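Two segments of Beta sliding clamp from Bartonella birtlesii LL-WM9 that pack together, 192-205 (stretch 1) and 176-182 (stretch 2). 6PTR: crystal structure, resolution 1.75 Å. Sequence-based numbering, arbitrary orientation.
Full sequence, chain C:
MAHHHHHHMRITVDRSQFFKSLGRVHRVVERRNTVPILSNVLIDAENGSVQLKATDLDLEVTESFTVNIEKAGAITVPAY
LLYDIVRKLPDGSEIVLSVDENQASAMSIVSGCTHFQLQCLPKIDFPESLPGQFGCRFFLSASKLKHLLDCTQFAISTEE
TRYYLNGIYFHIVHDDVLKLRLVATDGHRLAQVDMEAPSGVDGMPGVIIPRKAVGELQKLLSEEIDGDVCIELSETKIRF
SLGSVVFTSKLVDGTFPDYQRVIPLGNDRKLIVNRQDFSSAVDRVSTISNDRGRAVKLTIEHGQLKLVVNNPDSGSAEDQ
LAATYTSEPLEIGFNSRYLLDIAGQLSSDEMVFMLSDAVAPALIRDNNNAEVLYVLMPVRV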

# COMPACT_ATOMS: atom_id res chain seq x y z
N GLN C 192 -14.00 -22.61 15.92
CA GLN C 192 -13.68 -23.95 16.37
C GLN C 192 -13.61 -24.87 15.18
O GLN C 192 -14.57 -24.95 14.40
CB GLN C 192 -14.74 -24.47 17.36
CG GLN C 192 -14.48 -25.90 17.79
CD GLN C 192 -15.57 -26.44 18.72
OE1 GLN C 192 -15.54 -26.20 19.91
NE2 GLN C 192 -16.52 -27.17 18.16
N VAL C 193 -12.50 -25.59 15.03
CA VAL C 193 -12.38 -26.60 13.97
C VAL C 193 -11.85 -27.89 14.57
O VAL C 193 -10.94 -27.87 15.40
CB VAL C 193 -11.48 -26.11 12.81
CG1 VAL C 193 -10.06 -25.72 13.30
CG2 VAL C 193 -11.45 -27.15 11.69
N ASP C 194 -12.43 -29.01 14.13
CA ASP C 194 -12.08 -30.36 14.56
C ASP C 194 -11.57 -31.18 13.37
O ASP C 194 -12.00 -30.96 12.23
CB ASP C 194 -13.29 -31.12 15.13
CG ASP C 194 -13.75 -30.57 16.46
OD1 ASP C 194 -12.94 -29.94 17.15
OD2 ASP C 194 -14.93 -30.76 16.81
N MET C 195 -10.69 -32.13 13.67
CA MET C 195 -10.43 -33.25 12.76
C MET C 195 -10.23 -34.50 13.59
O MET C 195 -9.95 -34.44 14.79
CB MET C 195 -9.19 -33.01 11.89
CG MET C 195 -7.92 -32.99 12.68
SD MET C 195 -6.46 -32.79 11.63
CE MET C 195 -6.28 -34.45 10.98
N GLU C 196 -10.38 -35.66 12.93
CA GLU C 196 -9.98 -36.91 13.55
C GLU C 196 -8.50 -36.84 13.88
O GLU C 196 -7.69 -36.47 13.03
CB GLU C 196 -10.27 -38.08 12.61
CG GLU C 196 -9.89 -39.42 13.19
CD GLU C 196 -10.51 -40.60 12.44
OE1 GLU C 196 -11.66 -40.46 11.97
OE2 GLU C 196 -9.84 -41.65 12.33
N ALA C 197 -8.16 -37.17 15.12
CA ALA C 197 -6.80 -36.96 15.58
C ALA C 197 -5.85 -37.96 14.92
O ALA C 197 -6.15 -39.16 14.87
CB ALA C 197 -6.72 -37.11 17.09
N PRO C 198 -4.71 -37.52 14.42
CA PRO C 198 -3.73 -38.47 13.88
C PRO C 198 -3.17 -39.34 15.00
O PRO C 198 -3.42 -39.13 16.18
CB PRO C 198 -2.65 -37.56 13.27
CG PRO C 198 -2.78 -36.27 14.03
CD PRO C 198 -4.22 -36.12 14.40
N SER C 199 -2.42 -40.37 14.60
CA SER C 199 -1.79 -41.20 15.61
C SER C 199 -0.69 -40.41 16.32
O SER C 199 -0.09 -39.49 15.75
CB SER C 199 -1.22 -42.47 14.98
OG SER C 199 -0.65 -42.19 13.72
N GLY C 200 -0.45 -40.75 17.58
CA GLY C 200 0.62 -40.15 18.35
C GLY C 200 0.24 -38.98 19.23
O GLY C 200 1.14 -38.38 19.85
N VAL C 201 -1.04 -38.61 19.30
CA VAL C 201 -1.50 -37.45 20.06
C VAL C 201 -2.25 -37.86 21.33
O VAL C 201 -2.82 -36.99 22.00
CB VAL C 201 -2.37 -36.53 19.20
CG1 VAL C 201 -1.62 -36.08 17.98
CG2 VAL C 201 -3.63 -37.25 18.79
N ASP C 202 -2.29 -39.14 21.66
CA ASP C 202 -2.81 -39.52 22.96
C ASP C 202 -1.92 -38.90 24.04
O ASP C 202 -0.69 -38.97 23.96
CB ASP C 202 -2.86 -41.04 23.11
N GLY C 203 -2.55 -38.25 25.02
CA GLY C 203 -1.81 -37.57 26.07
C GLY C 203 -1.27 -36.20 25.71
O GLY C 203 -0.63 -35.57 26.57
N MET C 204 -1.49 -35.72 24.49
CA MET C 204 -0.99 -34.42 24.09
C MET C 204 -1.57 -33.34 25.00
O MET C 204 -2.79 -33.30 25.19
CB MET C 204 -1.37 -34.10 22.65
CG MET C 204 -0.73 -32.81 22.15
SD MET C 204 -1.43 -32.25 20.60
CE MET C 204 -2.74 -31.18 21.21
N PRO C 205 -0.74 -32.46 25.56
CA PRO C 205 -1.28 -31.36 26.37
C PRO C 205 -1.99 -30.35 25.50
O PRO C 205 -1.68 -30.18 24.32
CB PRO C 205 -0.03 -30.75 27.01
CG PRO C 205 1.05 -31.02 26.03
CD PRO C 205 0.73 -32.40 25.48
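Stretch 2, residues 176-182: DVLKLRL

An antiparallel strand pair alternates two kinds of residue opposition, and the segment 176-182 of this sliding clamp illustrates how each kind is used. Its strand, 179-182, runs antiparallel to strand 192-196, with 158° between the N-to-C directions and the axes approaching to 4.5 Å.

The segment starts in loop conformation, with Asp 176 out of reach. The CA-to-CB bond of Val 177 points toward the partner, and Val 177 CG2 lies 3.6 Å from Glu 196 CG. At Leu 178, phi/psi of -52/135 leads into the pairing: its carbonyl O accepts a hydrogen bond from Ala 197 N (2.9 Å), while its CB packs 3.8 Å from Ala 197 CB. Lys 179 is extended (-113/144) and faces Glu 196 in a non-hydrogen-bonded pair, CA to CA 4.6 Å, from which the side chains diverge; its CA lies 3.2 Å from Met 195 O in a CA-H...O contact.

Leu 180 (-99/126) forms a hydrogen-bonded pair with Met 195. Leu 180 N donates to Met 195 O at 2.8 Å, and Met 195 N returns a bond to Leu 180 O at 2.9 Å. Leu 180 has chi1 t and chi2 p; Leu 180 CB sits 4.0 Å from Met 195 CG, and Leu 180 CD1 is 4.1 Å from Met 204 CE, in the loop beyond the strand. Leu 180 has the largest area covered by the other stretch, 115 Å².

Arg 181 (-127/143) stands opposite Asp 194, CA to CA 4.5 Å, without backbone hydrogen bonds between them. Their side chains share a face and form a salt bridge: Arg 181 NE donates to Asp 194 OD1 at a very short 2.5 Å, and Arg 181 NH2 to Asp 194 OD2 at 2.8 Å. Leu 182 (-121/133) restores the hydrogen-bonded pattern with Val 193, its N and O each 3.0 Å from Val 193 O and N, respectively.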

# COMPACT_ATOMS: atom_id res chain seq x y z
N ASP C 176 -15.69 -40.13 21.21
CA ASP C 176 -15.60 -41.54 20.85
C ASP C 176 -14.35 -41.81 20.02
O ASP C 176 -13.52 -42.65 20.37
CB ASP C 176 -16.86 -41.96 20.08
N VAL C 177 -14.21 -41.07 18.93
CA VAL C 177 -12.95 -40.97 18.21
C VAL C 177 -12.25 -39.71 18.70
O VAL C 177 -12.88 -38.64 18.78
CB VAL C 177 -13.18 -40.94 16.69
CG1 VAL C 177 -14.27 -39.93 16.32
CG2 VAL C 177 -11.88 -40.65 15.96
N LEU C 178 -10.98 -39.83 19.08
CA LEU C 178 -10.19 -38.66 19.44
C LEU C 178 -10.26 -37.62 18.34
O LEU C 178 -10.14 -37.94 17.15
CB LEU C 178 -8.72 -39.03 19.67
CG LEU C 178 -8.24 -39.58 21.02
CD1 LEU C 178 -6.71 -39.57 21.06
CD2 LEU C 178 -8.81 -38.76 22.16
N LYS C 179 -10.46 -36.37 18.74
CA LYS C 179 -10.40 -35.23 17.84
C LYS C 179 -9.20 -34.37 18.20
O LYS C 179 -8.85 -34.25 19.37
CB LYS C 179 -11.68 -34.39 17.92
CG LYS C 179 -12.92 -35.11 17.43
CD LYS C 179 -14.08 -34.12 17.26
CE LYS C 179 -15.31 -34.80 16.68
NZ LYS C 179 -16.25 -35.25 17.74
N LEU C 180 -8.56 -33.80 17.18
CA LEU C 180 -7.64 -32.69 17.35
C LEU C 180 -8.41 -31.42 17.02
O LEU C 180 -9.02 -31.34 15.95
CB LEU C 180 -6.43 -32.82 16.44
CG LEU C 180 -5.53 -31.58 16.32
CD1 LEU C 180 -4.82 -31.26 17.63
CD2 LEU C 180 -4.51 -31.81 15.19
N ARG C 181 -8.41 -30.46 17.94
CA ARG C 181 -9.23 -29.27 17.82
C ARG C 181 -8.38 -28.03 17.96
O ARG C 181 -7.42 -28.00 18.74
CB ARG C 181 -10.36 -29.26 18.88
CG ARG C 181 -11.20 -28.00 18.90
CD ARG C 181 -12.36 -28.21 19.91
NE ARG C 181 -13.42 -29.09 19.40
CZ ARG C 181 -14.45 -29.52 20.12
NH1 ARG C 181 -14.55 -29.17 21.40
NH2 ARG C 181 -15.38 -30.30 19.58
N LEU C 182 -8.71 -27.01 17.18
CA LEU C 182 -8.14 -25.68 17.33
C LEU C 182 -9.28 -24.72 17.59
O LEU C 182 -10.29 -24.78 16.89
CB LEU C 182 -7.40 -25.21 16.07
CG LEU C 182 -6.05 -25.85 15.76
CD1 LEU C 182 -6.18 -27.31 15.45
CD2 LEU C 182 -5.44 -25.12 14.57